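Putative phosphohistidine phosphatase, SixA (Nakamurella multipartita, PDB 4HBZ) probably acts as a SixA-type phosphohistidine phosphatase of the histidine phosphatase superfamily, hydrolysing phosphohistidine. Local coordinates at residues Gly18-Ala29 with Phe154-Thr165. Residues are numbered along the deposited sequence; the frame is centred on the assembly and turned at random.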
ATOM      1  N   GLY A  18      11.681  17.296  -1.886  1.00 16.80           N
ATOM      2  CA  GLY A  18      10.314  16.952  -1.971  1.00 16.37           C
ATOM      3  C   GLY A  18      10.091  15.507  -1.560  1.00 15.49           C
ATOM      4  O   GLY A  18      10.983  14.652  -1.722  1.00 17.06           O
ATOM      5  N   ALA A  19       8.945  15.256  -1.004  1.00 15.53           N
ATOM      6  CA  ALA A  19       8.604  13.949  -0.509  1.00 15.59           C
ATOM      7  C   ALA A  19       7.705  13.225  -1.499  1.00 16.38           C
ATOM      8  O   ALA A  19       6.826  13.825  -2.151  1.00 21.18           O
ATOM      9  CB  ALA A  19       7.882  14.104   0.793  1.00 17.05           C
ATOM     10  N   ARG A  20       7.872  11.931  -1.556  0.50 14.27           N
ATOM     11  CA  ARG A  20       7.023  11.048  -2.320  0.50 14.83           C
ATOM     12  C   ARG A  20       6.028  10.392  -1.386  0.50 13.28           C
ATOM     13  O   ARG A  20       6.321  10.237  -0.186  0.50 12.89           O
ATOM     14  CB  ARG A  20       7.891  10.006  -2.993  0.50 16.43           C
ATOM     15  CG  ARG A  20       8.692  10.600  -4.119  0.50 18.86           C
ATOM     16  CD  ARG A  20       9.729   9.630  -4.616  0.50 20.79           C
ATOM     17  NE  ARG A  20      10.485  10.282  -5.668  0.50 24.19           N
ATOM     18  CZ  ARG A  20      11.443  11.168  -5.421  0.50 27.44           C
ATOM     19  NH1 ARG A  20      11.730  11.521  -4.156  0.50 29.02           N
ATOM     20  NH2 ARG A  20      12.091  11.722  -6.424  0.50 30.99           N
ATOM     21  N   THR A  21       4.853  10.036  -1.916  1.00 12.49           N
ATOM     22  CA  THR A  21       3.773   9.456  -1.111  1.00 12.28           C
ATOM     23  C   THR A  21       3.516   8.031  -1.553  1.00 11.60           C
ATOM     24  O   THR A  21       3.310   7.773  -2.738  1.00 11.93           O
ATOM     25  CB  THR A  21       2.486  10.255  -1.275  1.00 13.06           C
ATOM     26  OG1 THR A  21       2.709  11.636  -0.845  1.00 15.34           O
ATOM     27  CG2 THR A  21       1.355   9.656  -0.525  1.00 14.20           C
ATOM     28  N   LEU A  22       3.581   7.139  -0.599  1.00 11.01           N
ATOM     29  CA  LEU A  22       3.330   5.732  -0.805  1.00 11.02           C
ATOM     30  C   LEU A  22       2.098   5.277  -0.065  1.00 11.17           C
ATOM     31  O   LEU A  22       1.951   5.562   1.126  1.00 11.99           O
ATOM     32  CB  LEU A  22       4.520   4.921  -0.288  1.00 11.72           C
ATOM     33  CG  LEU A  22       4.417   3.420  -0.390  1.00 11.98           C
ATOM     34  CD1 LEU A  22       4.348   2.973  -1.833  1.00 12.63           C
ATOM     35  CD2 LEU A  22       5.599   2.726   0.319  1.00 13.23           C
ATOM     36  N   VAL A  23       1.172   4.625  -0.751  1.00 10.29           N
ATOM     37  CA  VAL A  23      -0.047   4.117  -0.136  1.00 10.42           C
ATOM     38  C   VAL A  23       0.024   2.588  -0.221  1.00 10.59           C
ATOM     39  O   VAL A  23       0.157   2.030  -1.332  1.00 10.80           O
ATOM     40  CB  VAL A  23      -1.326   4.600  -0.837  1.00 11.03           C
ATOM     41  CG1 VAL A  23      -2.537   4.068  -0.078  1.00 11.32           C
ATOM     42  CG2 VAL A  23      -1.345   6.122  -0.863  1.00 11.71           C
ATOM     43  N   LEU A  24      -0.005   1.938   0.927  1.00  9.97           N
ATOM     44  CA  LEU A  24       0.024   0.501   1.034  1.00 10.32           C
ATOM     45  C   LEU A  24      -1.351  -0.001   1.443  1.00  9.75           C
ATOM     46  O   LEU A  24      -1.765   0.275   2.561  1.00 10.66           O
ATOM     47  CB  LEU A  24       1.083   0.042   2.016  1.00 10.84           C
ATOM     48  CG  LEU A  24       2.537   0.365   1.749  1.00 11.29           C
ATOM     49  CD1 LEU A  24       3.423  -0.110   2.862  1.00 11.85           C
ATOM     50  CD2 LEU A  24       2.932  -0.202   0.375  1.00 11.84           C
HETATM   51  N   MSE A  25      -2.057  -0.712   0.563  1.00 10.22           N
HETATM   52  CA  MSE A  25      -3.435  -1.123   0.792  1.00 10.15           C
HETATM   53  C   MSE A  25      -3.542  -2.600   0.812  1.00 10.56           C
HETATM   54  O   MSE A  25      -3.075  -3.291  -0.104  1.00 10.48           O
HETATM   55  CB  MSE A  25      -4.323  -0.523  -0.313  1.00 11.11           C
HETATM   56  CG  MSE A  25      -5.780  -0.844  -0.024  1.00 10.74           C
HETATM   57 SE   MSE A  25      -6.938   0.209  -1.219  0.90 12.78          SE
HETATM   58  CE  MSE A  25      -8.666  -0.286  -0.354  1.00 15.80           C
ATOM     59  N   ARG A  26      -4.282  -3.095   1.789  1.00 10.42           N
ATOM     60  CA  ARG A  26      -4.728  -4.500   1.782  1.00 10.03           C
ATOM     61  C   ARG A  26      -6.088  -4.566   1.081  1.00 10.36           C
ATOM     62  O   ARG A  26      -6.979  -3.745   1.351  1.00 11.67           O
ATOM     63  CB  ARG A  26      -4.851  -5.017   3.228  1.00 10.48           C
ATOM     64  CG  ARG A  26      -5.361  -6.446   3.298  1.00 11.32           C
ATOM     65  CD  ARG A  26      -5.524  -6.883   4.734  1.00 12.48           C
ATOM     66  NE  ARG A  26      -5.980  -8.264   4.815  1.00 13.74           N
ATOM     67  CZ  ARG A  26      -6.230  -8.893   5.969  1.00 16.22           C
ATOM     68  NH1 ARG A  26      -6.056  -8.306   7.116  1.00 16.89           N
ATOM     69  NH2 ARG A  26      -6.572 -10.181   5.941  1.00 19.01           N
ATOM     70  N   HIS A  27      -6.244  -5.513   0.172  1.00 10.99           N
ATOM     71  CA  HIS A  27      -7.516  -5.678  -0.525  1.00 11.03           C
ATOM     72  C   HIS A  27      -8.675  -5.754   0.474  1.00 10.02           C
ATOM     73  O   HIS A  27      -8.531  -6.207   1.612  1.00 11.36           O
ATOM     74  CB  HIS A  27      -7.531  -6.923  -1.418  1.00 12.13           C
ATOM     75  CG  HIS A  27      -7.420  -8.200  -0.673  1.00 12.38           C
ATOM     76  ND1 HIS A  27      -8.474  -8.778   0.000  1.00 13.38           N
ATOM     77  CD2 HIS A  27      -6.341  -9.002  -0.453  1.00 13.10           C
ATOM     78  CE1 HIS A  27      -8.050  -9.864   0.605  1.00 14.63           C
ATOM     79  NE2 HIS A  27      -6.762 -10.029   0.340  1.00 13.63           N
ATOM     80  N   ALA A  28      -9.837  -5.399  -0.040  1.00 11.21           N
ATOM     81  CA  ALA A  28     -11.063  -5.457   0.759  1.00 11.40           C
ATOM     82  C   ALA A  28     -11.580  -6.874   0.887  1.00 12.59           C
ATOM     83  O   ALA A  28     -11.067  -7.817   0.283  1.00 12.37           O
ATOM     84  CB  ALA A  28     -12.083  -4.523   0.199  1.00 12.45           C
ATOM     85  N   ALA A  29     -12.564  -7.048   1.755  1.00 14.08           N
ATOM     86  CA  ALA A  29     -13.042  -8.371   2.163  1.00 14.55           C
ATOM     87  C   ALA A  29     -13.538  -9.183   0.981  1.00 15.23           C
ATOM     88  O   ALA A  29     -14.272  -8.659   0.100  1.00 15.04           O
ATOM     89  CB  ALA A  29     -14.121  -8.233   3.209  1.00 16.56           C
ATOM     90  N   PHE A 154      -4.883  -4.125  10.836  1.00 12.96           N
ATOM     91  CA  PHE A 154      -4.777  -3.925   9.402  1.00 12.06           C
ATOM     92  C   PHE A 154      -5.722  -4.869   8.697  1.00 11.94           C
ATOM     93  O   PHE A 154      -5.331  -5.727   7.884  1.00 13.61           O
ATOM     94  CB  PHE A 154      -3.288  -4.046   8.948  1.00 11.30           C
ATOM     95  CG  PHE A 154      -2.921  -3.153   7.781  1.00 11.06           C
ATOM     96  CD1 PHE A 154      -3.314  -3.458   6.497  1.00 11.62           C
ATOM     97  CD2 PHE A 154      -2.240  -1.983   7.981  1.00 12.53           C
ATOM     98  CE1 PHE A 154      -3.015  -2.641   5.426  1.00 11.03           C
ATOM     99  CE2 PHE A 154      -1.926  -1.179   6.918  1.00 11.93           C
ATOM    100  CZ  PHE A 154      -2.311  -1.506   5.633  1.00 11.37           C
ATOM    101  N   ALA A 155      -7.026  -4.667   8.945  1.00 12.96           N
ATOM    102  CA  ALA A 155      -8.063  -5.518   8.358  1.00 13.19           C
ATOM    103  C   ALA A 155      -8.186  -5.303   6.867  1.00 13.00           C
ATOM    104  O   ALA A 155      -7.724  -4.309   6.341  1.00 12.42           O
ATOM    105  CB  ALA A 155      -9.394  -5.145   9.002  1.00 14.70           C
ATOM    106  N   ALA A 156      -8.838  -6.217   6.181  1.00 12.66           N
ATOM    107  CA  ALA A 156      -9.077  -6.111   4.767  1.00 11.74           C
ATOM    108  C   ALA A 156      -9.691  -4.746   4.432  1.00 11.70           C
ATOM    109  O   ALA A 156     -10.707  -4.342   5.007  1.00 13.42           O
ATOM    110  CB  ALA A 156     -10.029  -7.221   4.321  1.00 12.20           C
ATOM    111  N   GLY A 157      -9.069  -4.043   3.491  1.00 11.02           N
ATOM    112  CA  GLY A 157      -9.507  -2.721   3.064  1.00 10.69           C
ATOM    113  C   GLY A 157      -8.730  -1.571   3.662  1.00 10.79           C
ATOM    114  O   GLY A 157      -8.858  -0.422   3.223  1.00 11.46           O
ATOM    115  N   THR A 158      -7.905  -1.866   4.680  1.00 10.18           N
ATOM    116  CA  THR A 158      -7.074  -0.826   5.309  1.00 10.14           C
ATOM    117  C   THR A 158      -5.992  -0.336   4.404  1.00 10.33           C
ATOM    118  O   THR A 158      -5.471  -1.078   3.592  1.00 10.81           O
ATOM    119  CB  THR A 158      -6.429  -1.391   6.598  1.00 10.37           C
ATOM    120  OG1 THR A 158      -7.453  -1.843   7.476  1.00 11.39           O
ATOM    121  CG2 THR A 158      -5.588  -0.388   7.365  1.00 10.75           C
ATOM    122  N   PHE A 159      -5.661   0.935   4.500  1.00 10.07           N
ATOM    123  CA  PHE A 159      -4.435   1.405   3.863  1.00 10.78           C
ATOM    124  C   PHE A 159      -3.665   2.322   4.773  1.00 11.02           C
ATOM    125  O   PHE A 159      -4.187   2.971   5.649  1.00 11.45           O
ATOM    126  CB  PHE A 159      -4.714   2.085   2.510  1.00 10.69           C
ATOM    127  CG  PHE A 159      -5.577   3.322   2.575  1.00 10.99           C
ATOM    128  CD1 PHE A 159      -5.040   4.578   2.817  1.00 12.33           C
ATOM    129  CD2 PHE A 159      -6.963   3.186   2.402  1.00 11.95           C
ATOM    130  CE1 PHE A 159      -5.856   5.696   2.856  1.00 12.62           C
ATOM    131  CE2 PHE A 159      -7.766   4.296   2.464  1.00 12.26           C
ATOM    132  CZ  PHE A 159      -7.214   5.536   2.657  1.00 12.13           C
ATOM    133  N   ALA A 160      -2.355   2.305   4.565  1.00 10.11           N
ATOM    134  CA  ALA A 160      -1.383   3.197   5.233  1.00 11.04           C
ATOM    135  C   ALA A 160      -0.791   4.159   4.238  1.00 11.07           C
ATOM    136  O   ALA A 160      -0.547   3.787   3.063  1.00 11.05           O
ATOM    137  CB  ALA A 160      -0.257   2.377   5.853  1.00 11.69           C
ATOM    138  N   VAL A 161      -0.630   5.391   4.659  1.00 10.96           N
ATOM    139  CA  VAL A 161      -0.047   6.433   3.850  1.00 10.80           C
ATOM    140  C   VAL A 161       1.294   6.800   4.474  1.00 10.70           C
ATOM    141  O   VAL A 161       1.369   7.122   5.667  1.00 11.31           O
ATOM    142  CB  VAL A 161      -0.923   7.694   3.800  1.00 12.20           C
ATOM    143  CG1 VAL A 161      -0.283   8.776   2.901  1.00 13.14           C
ATOM    144  CG2 VAL A 161      -2.346   7.369   3.356  1.00 13.06           C
ATOM    145  N   LEU A 162       2.355   6.681   3.670  1.00 10.80           N
ATOM    146  CA  LEU A 162       3.697   6.959   4.104  1.00 11.50           C
ATOM    147  C   LEU A 162       4.361   7.979   3.192  1.00 12.38           C
ATOM    148  O   LEU A 162       3.932   8.165   2.075  1.00 12.17           O
ATOM    149  CB  LEU A 162       4.541   5.683   4.138  1.00 12.56           C
ATOM    150  CG  LEU A 162       3.964   4.521   4.944  1.00 13.01           C
ATOM    151  CD1 LEU A 162       3.231   3.542   4.048  1.00 14.14           C
ATOM    152  CD2 LEU A 162       5.047   3.804   5.743  1.00 14.47           C
ATOM    153  N   SER A 163       5.392   8.644   3.705  1.00 12.79           N
ATOM    154  CA  SER A 163       6.088   9.661   2.965  1.00 14.16           C
ATOM    155  C   SER A 163       7.582   9.366   3.063  1.00 13.52           C
ATOM    156  O   SER A 163       8.108   9.044   4.144  1.00 15.04           O
ATOM    157  CB  SER A 163       5.793  11.020   3.598  1.00 16.26           C
ATOM    158  OG  SER A 163       6.405  12.010   2.851  1.00 22.96           O
ATOM    159  N   THR A 164       8.265   9.565   1.932  1.00 13.98           N
ATOM    160  CA  THR A 164       9.732   9.350   1.868  1.00 14.46           C
ATOM    161  C   THR A 164      10.371  10.476   1.086  1.00 14.58           C
ATOM    162  O   THR A 164       9.841  10.937   0.059  1.00 14.00           O
ATOM    163  CB  THR A 164      10.109   7.980   1.299  1.00 15.56           C
ATOM    164  OG1 THR A 164      11.540   7.767   1.426  1.00 17.41           O
ATOM    165  CG2 THR A 164       9.730   7.800  -0.122  1.00 15.28           C
ATOM    166  N   THR A 165      11.578  10.855   1.493  1.00 14.73           N
ATOM    167  CA  THR A 165      12.363  11.725   0.658  1.00 16.19           C
ATOM    168  C   THR A 165      13.289  10.983  -0.275  1.00 15.89           C
ATOM    169  O   THR A 165      13.893  11.637  -1.146  1.00 19.03           O
ATOM    170  CB  THR A 165      13.160  12.744   1.464  1.00 17.47           C
ATOM    171  OG1 THR A 165      14.048  12.064   2.363  1.00 19.32           O
ATOM    172  CG2 THR A 165      12.195  13.677   2.196  1.00 19.05           C
TER
HETATM  173  O   HOH W   1      13.515  14.396  -2.061  1.00 23.06           O
HETATM  174  O   HOH W   2       4.434  12.863   0.809  1.00 34.96           O
HETATM  175  O   HOH W   3     -13.144  -4.793   3.455  1.00 15.31           O
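Strand 20-26 pairs antiparallel with strand 159-164 near the centre of the chain, where the mixed sheet changes direction: the other edge of 20-26 bonds to strand 114-119, which runs parallel to it. Paired backbone bonds join Arg20 to Thr164, Leu22 to Leu162 and Leu24 to Ala160, and Arg26 N continues the ladder to Thr158 O (3.0 Å). On the face carrying Leu24 and Leu162, their CD1 methyls meet at 3.8 Å, the side chains crossing at about a right angle. On the other face, Val23 CG1 reaches Phe159 CD1 at 3.9 Å; CG of Phe159 sits between the backbone N and the carbonyl carbon (chi1 62°), which carries the end of the ring away from strand 20-26, and the ring also meets Trp55.

At the C-terminal end of strand 20-26, Arg26 stretches fully extended, CG anti to the backbone N (chi1 178°), along the turn 155-158. NH1 donates to Phe154 O (2.8 Å), which lies in the guanidinium plane, while Ala156 N sits over one guanidinium face. The Phe154 ring turns its edge to Arg26 CB (CE1 at 3.7 Å) and receives Thr158 CG2 over the centre of one face. Thr158 OG1 and N both bond to Ala155 O, bracing this type II turn.

Strand 20-26, which ends at Arg26 and is followed directly by His27 in the loop, with the His27 ring against His120, matches the Arg-His signature of the histidine phosphatase fold, in which this histidine is probably the phosphorylated nucleophile.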